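Local coordinates for protein phosphoglycerol transferase GacH (Streptococcus pyogenes MGAS5005, PDB 6DGM) that probably transfers sn-glycerol-1-phosphate onto the rhamnose-based cell-wall polysaccharide, using a manganese-binding extracellular domain of the LTA synthase type, at residues 80-93 with 268-281. Sequence-based numbering, arbitrary orientation.
Sequences MQSDSYGGGTANME and YGDHLPGLYPDSAF. With MN (manganese (II) ion), chain C; 1GP (sn-glycerol-1-phosphate), chain D.
Thr89, Asp270 and His271 meet at a manganese ion in the active site of this alkaline phosphatase-like (sulfatase family) domain: Thr89 opens a helix, while Asp270 and His271 follow strand 263-269, and Glu47 completes the protein ligands. Thr89 OG1 and Asp270 OD2, 2.8 Å apart, both bind the metal, and the ion also holds O2P of sn-glycerol-1-phosphate. Thr89 probably corresponds to the nucleophilic threonine of LTA synthases. At the helix start, Gly88 N and Thr89 N both donate to phosphate O3P, Gly88 N at 2.9 Å.

His271 can be followed outward. Its CB lies 3.4 Å from Ser84 O and close to Ser82 OG. With chi1 at 49°, CG sits between backbone N and carbonyl carbon, and the ring lays one face against Gly87, whose CA makes a CH-pi contact 3.7 Å from the ring centroid, while Asp270 OD1, whose main polar partner is Ser48, lies toward the rim of the opposite face. CD2 comes 3.2 Å from Gly87 O. ND1 donates almost straight (170°) to Leu272 O, fixing the ring's rotation and turning NE2 to the manganese at 2.1 Å. Leu272 O also accepts from Gly86 N, which arrives from the other face of the carbonyl plane. Farther out, Tyr85 CE1 touches Leu272 CB, and Tyr85 OH accepts a bond from Tyr276 N at 2.8 Å.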
ATOM      1  N   MET A  80      -0.586  -7.027   6.582  1.00 18.24           N
ATOM      2  CA  MET A  80      -1.225  -5.724   6.515  1.00 18.01           C
ATOM      3  C   MET A  80      -2.698  -5.883   6.859  1.00 18.70           C
ATOM      4  O   MET A  80      -3.387  -6.740   6.288  1.00 17.98           O
ATOM      5  CB  MET A  80      -1.125  -5.161   5.098  1.00 16.91           C
ATOM      6  CG  MET A  80      -1.585  -3.724   4.982  1.00 17.44           C
ATOM      7  SD  MET A  80      -2.087  -3.307   3.312  1.00 16.93           S
ATOM      8  CE  MET A  80      -3.719  -4.056   3.249  1.00 17.92           C
ATOM      9  N   GLN A  81      -3.186  -5.041   7.755  1.00 19.25           N
ATOM     10  CA  GLN A  81      -4.615  -5.010   8.023  1.00 19.99           C
ATOM     11  C   GLN A  81      -5.308  -4.229   6.905  1.00 18.20           C
ATOM     12  O   GLN A  81      -4.937  -3.085   6.608  1.00 18.15           O
ATOM     13  CB  GLN A  81      -4.917  -4.372   9.370  1.00 22.87           C
ATOM     14  CG  GLN A  81      -6.382  -4.444   9.694  1.00 26.27           C
ATOM     15  CD  GLN A  81      -6.681  -4.104  11.117  1.00 31.62           C
ATOM     16  OE1 GLN A  81      -6.378  -4.871  12.026  1.00 34.17           O
ATOM     17  NE2 GLN A  81      -7.269  -2.933  11.328  1.00 33.71           N
ATOM     18  N   SER A  82      -6.295  -4.846   6.278  1.00 17.30           N
ATOM     19  CA  SER A  82      -7.087  -4.197   5.248  1.00 16.72           C
ATOM     20  C   SER A  82      -8.386  -3.697   5.863  1.00 17.02           C
ATOM     21  O   SER A  82      -8.909  -4.280   6.815  1.00 18.94           O
ATOM     22  CB  SER A  82      -7.422  -5.194   4.135  1.00 17.06           C
ATOM     23  OG  SER A  82      -8.247  -4.615   3.144  1.00 17.33           O
ATOM     24  N   ASP A  83      -8.929  -2.635   5.276  1.00 16.80           N
ATOM     25  CA  ASP A  83     -10.182  -2.066   5.734  1.00 17.88           C
ATOM     26  C   ASP A  83     -11.412  -2.722   5.135  1.00 18.76           C
ATOM     27  O   ASP A  83     -12.520  -2.406   5.588  1.00 19.15           O
ATOM     28  CB  ASP A  83     -10.215  -0.569   5.414  1.00 18.43           C
ATOM     29  CG  ASP A  83      -9.148   0.180   6.158  1.00 19.26           C
ATOM     30  OD1 ASP A  83      -9.305   0.343   7.381  1.00 20.49           O
ATOM     31  OD2 ASP A  83      -8.125   0.544   5.544  1.00 19.08           O
ATOM     32  N   SER A  84     -11.256  -3.624   4.163  1.00 17.24           N
ATOM     33  CA  SER A  84     -12.421  -4.193   3.496  1.00 17.28           C
ATOM     34  C   SER A  84     -12.093  -5.585   2.994  1.00 17.13           C
ATOM     35  O   SER A  84     -10.970  -6.070   3.135  1.00 18.07           O
ATOM     36  CB  SER A  84     -12.936  -3.239   2.418  1.00 18.54           C
ATOM     37  OG  SER A  84     -11.869  -2.779   1.615  1.00 19.81           O
ATOM     38  N   TYR A  85     -13.122  -6.245   2.465  1.00 16.91           N
ATOM     39  CA  TYR A  85     -13.049  -7.624   1.992  1.00 17.23           C
ATOM     40  C   TYR A  85     -13.645  -7.684   0.600  1.00 16.85           C
ATOM     41  O   TYR A  85     -14.735  -7.161   0.374  1.00 17.34           O
ATOM     42  CB  TYR A  85     -13.822  -8.543   2.941  1.00 18.06           C
ATOM     43  CG  TYR A  85     -13.924  -9.982   2.479  1.00 17.84           C
ATOM     44  CD1 TYR A  85     -12.836 -10.835   2.549  1.00 17.39           C
ATOM     45  CD2 TYR A  85     -15.125 -10.486   2.011  1.00 18.18           C
ATOM     46  CE1 TYR A  85     -12.934 -12.161   2.131  1.00 18.29           C
ATOM     47  CE2 TYR A  85     -15.232 -11.804   1.602  1.00 18.46           C
ATOM     48  CZ  TYR A  85     -14.130 -12.627   1.665  1.00 19.84           C
ATOM     49  OH  TYR A  85     -14.242 -13.941   1.260  1.00 22.29           O
ATOM     50  N   GLY A  86     -12.907  -8.292  -0.335  1.00 17.26           N
ATOM     51  CA  GLY A  86     -13.378  -8.469  -1.694  1.00 17.92           C
ATOM     52  C   GLY A  86     -13.477  -7.207  -2.505  1.00 19.57           C
ATOM     53  O   GLY A  86     -14.097  -7.204  -3.566  1.00 22.95           O
ATOM     54  N   GLY A  87     -12.855  -6.131  -2.049  1.00 17.58           N
ATOM     55  CA  GLY A  87     -12.917  -4.860  -2.739  1.00 17.24           C
ATOM     56  C   GLY A  87     -12.371  -3.792  -1.818  1.00 18.42           C
ATOM     57  O   GLY A  87     -12.003  -4.067  -0.680  1.00 17.62           O
ATOM     58  N   GLY A  88     -12.309  -2.571  -2.336  1.00 19.56           N
ATOM     59  CA  GLY A  88     -11.781  -1.448  -1.589  1.00 20.80           C
ATOM     60  C   GLY A  88     -10.402  -0.987  -2.009  1.00 20.09           C
ATOM     61  O   GLY A  88      -9.804  -0.167  -1.308  1.00 21.83           O
ATOM     62  N   THR A  89      -9.896  -1.481  -3.139  1.00 19.01           N
ATOM     63  CA  THR A  89      -8.564  -1.185  -3.636  1.00 18.54           C
ATOM     64  C   THR A  89      -8.144   0.261  -3.455  1.00 15.90           C
ATOM     65  O   THR A  89      -7.102   0.554  -2.845  1.00 15.44           O
ATOM     66  CB  THR A  89      -8.599  -1.541  -5.134  1.00 21.15           C
ATOM     67  OG1 THR A  89      -9.262  -2.799  -5.281  1.00 25.17           O
ATOM     68  CG2 THR A  89      -7.209  -1.585  -5.728  1.00 20.89           C
ATOM     69  N   ALA A  90      -8.933   1.180  -4.006  1.00 14.69           N
ATOM     70  CA  ALA A  90      -8.532   2.581  -4.023  1.00 14.93           C
ATOM     71  C   ALA A  90      -8.430   3.185  -2.629  1.00 13.61           C
ATOM     72  O   ALA A  90      -7.686   4.165  -2.442  1.00 13.02           O
ATOM     73  CB  ALA A  90      -9.520   3.364  -4.893  1.00 17.07           C
ATOM     74  N   ASN A  91      -9.134   2.614  -1.639  1.00 13.66           N
ATOM     75  CA  ASN A  91      -9.024   3.132  -0.278  1.00 14.20           C
ATOM     76  C   ASN A  91      -7.697   2.737   0.343  1.00 14.04           C
ATOM     77  O   ASN A  91      -7.076   3.543   1.043  1.00 14.48           O
ATOM     78  CB  ASN A  91     -10.197   2.657   0.566  1.00 15.73           C
ATOM     79  CG  ASN A  91     -11.491   3.289   0.139  1.00 16.46           C
ATOM     80  OD1 ASN A  91     -11.496   4.414  -0.357  1.00 15.59           O
ATOM     81  ND2 ASN A  91     -12.590   2.570   0.300  1.00 18.07           N
ATOM     82  N   MET A  92      -7.234   1.510   0.104  1.00 14.22           N
ATOM     83  CA  MET A  92      -5.892   1.146   0.559  1.00 15.45           C
ATOM     84  C   MET A  92      -4.844   1.968  -0.179  1.00 14.79           C
ATOM     85  O   MET A  92      -3.883   2.470   0.424  1.00 15.48           O
ATOM     86  CB  MET A  92      -5.664  -0.354   0.381  1.00 16.87           C
ATOM     87  CG  MET A  92      -6.003  -1.179   1.641  1.00 17.60           C
ATOM     88  SD  MET A  92      -7.664  -0.977   2.296  1.00 18.05           S
ATOM     89  CE  MET A  92      -8.630  -1.824   1.048  1.00 19.36           C
ATOM     90  N   GLU A  93      -5.050   2.163  -1.478  1.00 13.67           N
ATOM     91  CA  GLU A  93      -4.141   2.955  -2.294  1.00 14.37           C
ATOM     92  C   GLU A  93      -3.972   4.365  -1.737  1.00 14.46           C
ATOM     93  O   GLU A  93      -2.842   4.839  -1.549  1.00 14.48           O
ATOM     94  CB  GLU A  93      -4.724   3.001  -3.702  1.00 15.12           C
ATOM     95  CG  GLU A  93      -3.816   3.564  -4.788  1.00 15.29           C
ATOM     96  CD  GLU A  93      -4.594   3.713  -6.078  1.00 15.25           C
ATOM     97  OE1 GLU A  93      -5.494   2.881  -6.310  1.00 14.83           O
ATOM     98  OE2 GLU A  93      -4.347   4.682  -6.829  1.00 14.81           O
ATOM     99  N   TYR A 268       2.112  -5.316  -1.622  1.00 14.25           N
ATOM    100  CA  TYR A 268       1.075  -5.691  -0.674  1.00 14.38           C
ATOM    101  C   TYR A 268      -0.188  -6.102  -1.411  1.00 14.53           C
ATOM    102  O   TYR A 268      -0.492  -5.583  -2.488  1.00 14.23           O
ATOM    103  CB  TYR A 268       0.754  -4.542   0.310  1.00 14.27           C
ATOM    104  CG  TYR A 268       0.065  -3.354  -0.334  1.00 14.53           C
ATOM    105  CD1 TYR A 268       0.780  -2.427  -1.084  1.00 15.42           C
ATOM    106  CD2 TYR A 268      -1.310  -3.156  -0.179  1.00 14.81           C
ATOM    107  CE1 TYR A 268       0.154  -1.339  -1.663  1.00 16.71           C
ATOM    108  CE2 TYR A 268      -1.947  -2.066  -0.760  1.00 15.84           C
ATOM    109  CZ  TYR A 268      -1.213  -1.164  -1.490  1.00 16.84           C
ATOM    110  OH  TYR A 268      -1.858  -0.086  -2.047  1.00 17.62           O
ATOM    111  N   GLY A 269      -0.928  -7.028  -0.808  1.00 15.75           N
ATOM    112  CA  GLY A 269      -2.282  -7.272  -1.262  1.00 15.80           C
ATOM    113  C   GLY A 269      -3.231  -6.280  -0.615  1.00 15.17           C
ATOM    114  O   GLY A 269      -3.130  -5.954   0.574  1.00 15.51           O
ATOM    115  N   ASP A 270      -4.188  -5.785  -1.410  1.00 13.61           N
ATOM    116  CA  ASP A 270      -5.099  -4.762  -0.899  1.00 13.29           C
ATOM    117  C   ASP A 270      -6.154  -5.324   0.051  1.00 14.25           C
ATOM    118  O   ASP A 270      -6.561  -4.641   0.995  1.00 15.40           O
ATOM    119  CB  ASP A 270      -5.724  -3.943  -2.030  1.00 13.54           C
ATOM    120  CG  ASP A 270      -6.432  -4.788  -3.099  1.00 15.04           C
ATOM    121  OD1 ASP A 270      -6.223  -6.020  -3.181  1.00 15.12           O
ATOM    122  OD2 ASP A 270      -7.234  -4.207  -3.864  1.00 17.56           O
ATOM    123  N   HIS A 271      -6.655  -6.532  -0.220  1.00 13.93           N
ATOM    124  CA  HIS A 271      -7.693  -7.192   0.560  1.00 14.80           C
ATOM    125  C   HIS A 271      -7.716  -8.642   0.085  1.00 15.58           C
ATOM    126  O   HIS A 271      -7.146  -8.974  -0.963  1.00 14.75           O
ATOM    127  CB  HIS A 271      -9.082  -6.556   0.320  1.00 14.50           C
ATOM    128  CG  HIS A 271      -9.396  -6.390  -1.134  1.00 15.00           C
ATOM    129  ND1 HIS A 271      -9.759  -7.451  -1.941  1.00 15.40           N
ATOM    130  CD2 HIS A 271      -9.334  -5.306  -1.941  1.00 15.59           C
ATOM    131  CE1 HIS A 271      -9.918  -7.018  -3.181  1.00 15.23           C
ATOM    132  NE2 HIS A 271      -9.666  -5.722  -3.206  1.00 18.07           N
ATOM    133  N   LEU A 272      -8.361  -9.499   0.871  1.00 16.41           N
ATOM    134  CA  LEU A 272      -8.566 -10.876   0.446  1.00 15.87           C
ATOM    135  C   LEU A 272      -9.503 -10.909  -0.759  1.00 15.53           C
ATOM    136  O   LEU A 272     -10.352 -10.026  -0.919  1.00 15.27           O
ATOM    137  CB  LEU A 272      -9.194 -11.692   1.577  1.00 15.80           C
ATOM    138  CG  LEU A 272      -8.219 -12.406   2.511  1.00 16.20           C
ATOM    139  CD1 LEU A 272      -7.480 -11.442   3.426  1.00 16.82           C
ATOM    140  CD2 LEU A 272      -8.917 -13.470   3.319  1.00 16.99           C
ATOM    141  N   PRO A 273      -9.388 -11.933  -1.605  1.00 16.30           N
ATOM    142  CA  PRO A 273     -10.405 -12.146  -2.642  1.00 16.26           C
ATOM    143  C   PRO A 273     -11.747 -12.467  -2.006  1.00 16.42           C
ATOM    144  O   PRO A 273     -11.820 -13.147  -0.979  1.00 16.87           O
ATOM    145  CB  PRO A 273      -9.870 -13.351  -3.407  1.00 16.36           C
ATOM    146  CG  PRO A 273      -9.116 -14.129  -2.362  1.00 16.42           C
ATOM    147  CD  PRO A 273      -8.436 -13.063  -1.529  1.00 16.33           C
ATOM    148  N   GLY A 274     -12.825 -11.999  -2.646  1.00 16.43           N
ATOM    149  CA  GLY A 274     -14.154 -12.197  -2.107  1.00 20.03           C
ATOM    150  C   GLY A 274     -14.721 -13.531  -2.545  1.00 22.72           C
ATOM    151  O   GLY A 274     -15.713 -13.591  -3.290  1.00 27.26           O
ATOM    152  N   LEU A 275     -14.061 -14.610  -2.141  1.00 19.61           N
ATOM    153  CA  LEU A 275     -14.536 -15.936  -2.489  1.00 19.26           C
ATOM    154  C   LEU A 275     -14.774 -16.847  -1.302  1.00 19.91           C
ATOM    155  O   LEU A 275     -15.356 -17.921  -1.494  1.00 21.98           O
ATOM    156  CB  LEU A 275     -13.566 -16.638  -3.455  1.00 19.06           C
ATOM    157  CG  LEU A 275     -12.119 -16.836  -2.975  1.00 20.93           C
ATOM    158  CD1 LEU A 275     -11.946 -18.054  -2.092  1.00 23.03           C
ATOM    159  CD2 LEU A 275     -11.191 -16.903  -4.188  1.00 19.96           C
ATOM    160  N   TYR A 276     -14.362 -16.447  -0.086  1.00 19.44           N
ATOM    161  CA  TYR A 276     -14.502 -17.329   1.058  1.00 20.12           C
ATOM    162  C   TYR A 276     -15.801 -17.032   1.800  1.00 21.62           C
ATOM    163  O   TYR A 276     -16.144 -15.865   2.005  1.00 23.19           O
ATOM    164  CB  TYR A 276     -13.369 -17.083   2.050  1.00 19.74           C
ATOM    165  CG  TYR A 276     -11.957 -17.248   1.545  1.00 18.94           C
ATOM    166  CD1 TYR A 276     -11.384 -18.513   1.463  1.00 19.16           C
ATOM    167  CD2 TYR A 276     -11.179 -16.149   1.191  1.00 18.69           C
ATOM    168  CE1 TYR A 276     -10.092 -18.684   1.035  1.00 18.43           C
ATOM    169  CE2 TYR A 276      -9.868 -16.308   0.749  1.00 18.77           C
ATOM    170  CZ  TYR A 276      -9.330 -17.587   0.668  1.00 18.81           C
ATOM    171  OH  TYR A 276      -8.020 -17.751   0.250  1.00 18.37           O
ATOM    172  N   PRO A 277     -16.517 -18.062   2.240  1.00 21.64           N
ATOM    173  CA  PRO A 277     -17.581 -17.849   3.226  1.00 23.47           C
ATOM    174  C   PRO A 277     -16.977 -17.553   4.589  1.00 23.27           C
ATOM    175  O   PRO A 277     -15.832 -17.908   4.878  1.00 22.91           O
ATOM    176  CB  PRO A 277     -18.336 -19.181   3.227  1.00 26.28           C
ATOM    177  CG  PRO A 277     -17.294 -20.179   2.877  1.00 24.83           C
ATOM    178  CD  PRO A 277     -16.327 -19.488   1.926  1.00 21.45           C
ATOM    179  N   ASP A 278     -17.759 -16.883   5.442  1.00 24.19           N
ATOM    180  CA  ASP A 278     -17.257 -16.548   6.771  1.00 25.40           C
ATOM    181  C   ASP A 278     -16.822 -17.791   7.539  1.00 25.53           C
ATOM    182  O   ASP A 278     -15.899 -17.721   8.360  1.00 26.81           O
ATOM    183  CB  ASP A 278     -18.298 -15.775   7.575  1.00 27.82           C
ATOM    184  CG  ASP A 278     -18.347 -14.292   7.220  1.00 29.99           C
ATOM    185  OD1 ASP A 278     -17.498 -13.809   6.446  1.00 29.39           O
ATOM    186  OD2 ASP A 278     -19.266 -13.617   7.738  1.00 32.86           O
ATOM    187  N   SER A 279     -17.465 -18.930   7.290  1.00 24.93           N
ATOM    188  CA  SER A 279     -17.103 -20.152   7.994  1.00 25.48           C
ATOM    189  C   SER A 279     -15.642 -20.531   7.761  1.00 25.35           C
ATOM    190  O   SER A 279     -15.044 -21.214   8.600  1.00 27.18           O
ATOM    191  CB  SER A 279     -17.996 -21.288   7.508  1.00 26.08           C
ATOM    192  OG  SER A 279     -17.668 -21.600   6.173  1.00 24.70           O
ATOM    193  N   ALA A 280     -15.068 -20.121   6.628  1.00 23.72           N
ATOM    194  CA  ALA A 280     -13.686 -20.465   6.303  1.00 24.20           C
ATOM    195  C   ALA A 280     -12.708 -20.016   7.383  1.00 25.43           C
ATOM    196  O   ALA A 280     -11.655 -20.633   7.554  1.00 27.23           O
ATOM    197  CB  ALA A 280     -13.274 -19.840   4.971  1.00 21.95           C
ATOM    198  N   PHE A 281     -13.028 -18.950   8.111  1.00 25.97           N
ATOM    199  CA  PHE A 281     -12.092 -18.364   9.065  1.00 26.58           C
ATOM    200  C   PHE A 281     -12.179 -18.965  10.465  1.00 30.11           C
ATOM    201  O   PHE A 281     -11.340 -18.638  11.312  1.00 31.17           O
ATOM    202  CB  PHE A 281     -12.281 -16.846   9.070  1.00 25.43           C
ATOM    203  CG  PHE A 281     -12.140 -16.237   7.709  1.00 24.00           C
ATOM    204  CD1 PHE A 281     -10.889 -16.046   7.147  1.00 21.72           C
ATOM    205  CD2 PHE A 281     -13.263 -15.913   6.956  1.00 24.91           C
ATOM    206  CE1 PHE A 281     -10.752 -15.522   5.881  1.00 21.35           C
ATOM    207  CE2 PHE A 281     -13.125 -15.375   5.687  1.00 23.66           C
ATOM    208  CZ  PHE A 281     -11.876 -15.186   5.152  1.00 22.27           C
TER
HETATM  209 MN    MN C 901      -8.874  -4.791  -4.976  1.00 17.49          MN
HETATM  210  C3  1GP D 902     -10.327  -1.614 -10.914  1.00 23.31           C
HETATM  211  O3  1GP D 902      -8.851  -1.173  -9.023  1.00 19.67           O
HETATM  212  C2  1GP D 902     -10.216  -1.423  -9.417  1.00 23.68           C
HETATM  213  O2  1GP D 902     -10.083  -0.413 -11.643  1.00 23.95           O
HETATM  214  C1  1GP D 902     -10.754  -2.637  -8.675  1.00 28.60           C
HETATM  215  O1P 1GP D 902     -10.936  -2.337  -7.288  1.00 29.62           O
HETATM  216  O2P 1GP D 902     -10.895  -4.645  -5.969  1.00 28.89           O
HETATM  217  O3P 1GP D 902     -12.237  -2.518  -5.197  1.00 27.93           O
HETATM  218  O4P 1GP D 902     -12.968  -3.857  -7.233  1.00 32.71           O
HETATM  219  P   1GP D 902     -11.753  -3.396  -6.372  1.00 28.91           P
HETATM  220  O   HOH W   1      -9.687  -8.452   3.238  1.00 16.63           O
HETATM  221  O   HOH W   2     -12.998 -10.247  -4.752  1.00 19.37           O